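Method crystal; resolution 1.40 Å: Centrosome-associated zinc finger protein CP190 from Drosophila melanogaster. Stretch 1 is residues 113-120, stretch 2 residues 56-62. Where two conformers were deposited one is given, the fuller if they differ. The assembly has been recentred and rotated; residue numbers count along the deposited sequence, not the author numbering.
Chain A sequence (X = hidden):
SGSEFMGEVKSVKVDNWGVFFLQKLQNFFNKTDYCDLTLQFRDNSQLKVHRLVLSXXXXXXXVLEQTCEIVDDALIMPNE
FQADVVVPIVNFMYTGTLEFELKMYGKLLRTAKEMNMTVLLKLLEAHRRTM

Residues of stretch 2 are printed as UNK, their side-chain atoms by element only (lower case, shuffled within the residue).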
# COMPACT_ATOMS: atom_id res chain seq x y z
N LYS A 113 -12.23 -18.20 -8.03
CA LYS A 113 -13.14 -18.05 -9.17
C LYS A 113 -14.30 -17.19 -8.82
O LYS A 113 -14.69 -16.24 -9.65
CB LYS A 113 -13.62 -19.41 -9.74
CG LYS A 113 -12.55 -20.22 -10.44
CD LYS A 113 -13.14 -21.56 -10.88
CE LYS A 113 -12.30 -22.36 -11.88
NZ LYS A 113 -12.74 -22.49 -13.28
N GLU A 114 -14.89 -17.23 -7.67
CA GLU A 114 -15.98 -16.38 -7.26
C GLU A 114 -15.51 -14.92 -7.18
O GLU A 114 -16.34 -14.02 -7.48
CB GLU A 114 -16.50 -16.87 -5.86
CG GLU A 114 -17.52 -15.97 -5.19
CD GLU A 114 -18.28 -16.50 -4.00
OE1 GLU A 114 -18.36 -17.74 -3.91
OE2 GLU A 114 -18.85 -15.68 -3.19
N MET A 115 -14.30 -14.69 -6.79
CA MET A 115 -13.72 -13.36 -6.60
C MET A 115 -13.22 -12.81 -7.94
O MET A 115 -12.94 -11.61 -8.00
CB MET A 115 -12.52 -13.38 -5.69
CG MET A 115 -12.81 -13.83 -4.26
SD MET A 115 -11.29 -14.03 -3.29
CE MET A 115 -10.91 -12.34 -3.03
N ASN A 116 -13.09 -13.66 -8.92
CA ASN A 116 -12.34 -13.41 -10.18
C ASN A 116 -10.99 -12.92 -9.85
O ASN A 116 -10.46 -11.94 -10.48
CB ASN A 116 -13.06 -12.49 -11.18
CG ASN A 116 -12.50 -12.70 -12.54
OD1 ASN A 116 -12.27 -13.82 -13.00
ND2 ASN A 116 -12.20 -11.54 -13.24
N MET A 117 -10.27 -13.46 -8.91
CA MET A 117 -8.96 -13.08 -8.52
C MET A 117 -7.96 -13.74 -9.42
O MET A 117 -7.31 -14.74 -9.13
CB MET A 117 -8.70 -13.40 -7.04
CG MET A 117 -7.41 -12.88 -6.51
SD MET A 117 -7.36 -13.13 -4.71
CE MET A 117 -5.68 -12.76 -4.36
N THR A 118 -7.76 -13.11 -10.60
CA THR A 118 -6.98 -13.68 -11.65
C THR A 118 -5.58 -14.11 -11.25
O THR A 118 -5.10 -15.20 -11.66
CB THR A 118 -6.90 -12.64 -12.82
OG1 THR A 118 -8.25 -12.28 -13.16
CG2 THR A 118 -6.20 -13.21 -14.03
N VAL A 119 -4.89 -13.27 -10.47
CA VAL A 119 -3.52 -13.58 -10.13
C VAL A 119 -3.44 -14.89 -9.29
O VAL A 119 -2.51 -15.64 -9.42
CB VAL A 119 -2.79 -12.42 -9.45
CG1 VAL A 119 -3.38 -12.05 -8.12
CG2 VAL A 119 -1.28 -12.61 -9.40
N LEU A 120 -4.44 -15.09 -8.45
CA LEU A 120 -4.46 -16.33 -7.60
C LEU A 120 -4.91 -17.54 -8.44
O LEU A 120 -4.39 -18.65 -8.26
CB LEU A 120 -5.37 -16.08 -6.40
CG LEU A 120 -5.51 -17.30 -5.46
CD1 LEU A 120 -4.13 -17.74 -5.01
CD2 LEU A 120 -6.40 -16.82 -4.33
N UNK A 56 -5.56 -4.41 -5.10
CA UNK A 56 -4.54 -4.70 -6.13
C UNK A 56 -4.79 -6.04 -6.84
O UNK A 56 -4.34 -6.23 -7.96
c UNK A 56 -3.16 -4.71 -5.52
N UNK A 57 -5.43 -6.95 -6.09
CA UNK A 57 -5.69 -8.33 -6.59
C UNK A 57 -7.08 -8.62 -7.04
O UNK A 57 -7.32 -9.60 -7.80
c UNK A 57 -5.33 -9.38 -5.54
s UNK A 57 -3.56 -9.53 -5.29
N UNK A 58 -8.04 -7.86 -6.52
CA UNK A 58 -9.46 -8.20 -6.74
C UNK A 58 -10.35 -6.99 -6.56
O UNK A 58 -9.99 -6.07 -5.84
o UNK A 58 -11.21 -9.82 -6.10
c UNK A 58 -9.90 -9.33 -5.77
c UNK A 58 -9.84 -8.86 -4.31
N UNK A 59 -11.55 -7.04 -7.13
CA UNK A 59 -12.61 -6.08 -6.75
C UNK A 59 -13.69 -6.70 -5.84
O UNK A 59 -14.66 -6.05 -5.47
c UNK A 59 -13.27 -5.47 -7.98
c UNK A 59 -12.36 -4.50 -8.69
o UNK A 59 -11.90 -3.59 -7.98
o UNK A 59 -12.11 -4.71 -9.89
N UNK A 60 -13.47 -7.93 -5.40
CA UNK A 60 -14.50 -8.63 -4.61
C UNK A 60 -14.76 -7.95 -3.28
O UNK A 60 -15.90 -7.85 -2.83
c UNK A 60 -14.10 -10.04 -4.43
c UNK A 60 -14.97 -11.32 -2.45
c UNK A 60 -16.25 -11.40 -4.47
c UNK A 60 -15.14 -10.92 -3.77
c UNK A 60 -17.17 -12.27 -3.85
o UNK A 60 -17.79 -13.53 -1.85
c UNK A 60 -16.93 -12.68 -2.52
c UNK A 60 -15.83 -12.21 -1.84
N UNK A 61 -13.70 -7.50 -2.59
CA UNK A 61 -13.92 -6.80 -1.33
C UNK A 61 -14.67 -5.47 -1.56
O UNK A 61 -15.47 -5.09 -0.73
c UNK A 61 -10.71 -9.86 -0.07
c UNK A 61 -11.18 -8.69 -0.63
c UNK A 61 -12.10 -7.89 0.04
c UNK A 61 -12.50 -8.27 1.29
c UNK A 61 -12.64 -6.61 -0.55
c UNK A 61 -12.01 -9.41 1.85
c UNK A 61 -11.11 -10.18 1.18
N UNK A 62 -14.45 -4.82 -2.73
CA UNK A 62 -15.23 -3.64 -3.10
C UNK A 62 -16.73 -3.98 -3.18
O UNK A 62 -17.57 -3.26 -2.65
c UNK A 62 -14.74 -2.97 -4.40
o UNK A 62 -13.01 -1.79 -3.25
c UNK A 62 -13.35 -2.37 -4.27
n UNK A 62 -12.57 -2.45 -5.34
O HOH W 1 -5.85 -10.55 -9.93
O HOH W 2 -8.60 -9.65 -10.87
O HOH W 3 -11.94 -9.38 -8.98

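Position 56 has one side-chain carbon and nothing beyond it. It touches nothing on stretch 1. A lone CB means alanine, Ala56.

Position 57 has one carbon followed by one sulfur. The CA-to-CB bond points toward stretch 1. CB lies 3.6 Å from CE of Met117, and the sulfur lies 3.8 Å from CG1 of Val119. A carbon ending in sulfur is cysteine, Cys57. Its chi1 is m. Its backbone O also packs on Met117, 3.5 Å from CG of that residue.

Position 58 has three side-chain atoms. One carbon carries an oxygen and a second carbon, a branch at CB. The oxygen is 3.1 Å from the backbone O of Met115. Branching at CB with one hydroxyl and one methyl identifies threonine, Thr58.

Position 59 has two carbons in line, the second carrying two oxygens. This side chain makes no contact with stretch 1. A short carboxylate is aspartate, Asp59. It sits at the N-cap position before a helix but makes no capping bond with its side chain. Its OD1 instead accepts a hydrogen bond from the side-chain nitrogen of position 62, at 3.0 Å.

Position 60 has one carbon, then a six-carbon ring bearing an oxygen. That oxygen is 2.7 Å from OE2 of Glu114, and CG of Met115 lies over one ring face. A ring with a hydroxyl is tyrosine, Tyr60. Its backbone N donates to OG1 of Thr58 at 3.0 Å.

Position 61 has one carbon and a six-carbon ring without oxygen. The closest ring carbon is 3.9 Å from CE of Met115. This is phenylalanine, Phe61.

Position 62 has two carbons, the second carrying one oxygen and one nitrogen. It does not reach stretch 1. The amide marks asparagine, Asn62.

The contact buries 398 Å², both sides summed, and Met115 is central to it. Its CG is 4.0 Å from the centroid of the Tyr60 ring, a CH-pi contact, while its CE reaches CE2 of Phe61. At the far end of the tyrosine, OH donates to OE2 of Glu114 at 2.7 Å, tying the ring to the carboxylate. Met117 and Val119 pack against Cys57. Water links the backbones: water 1 donates to Cys57 O at 2.8 Å and accepts from Val119 N at 2.9 Å, and water 3 donates to Met115 O at 2.6 Å and accepts from Asp59 N at 3.0 Å.

Stretch 2 56-62: ACTDYFN
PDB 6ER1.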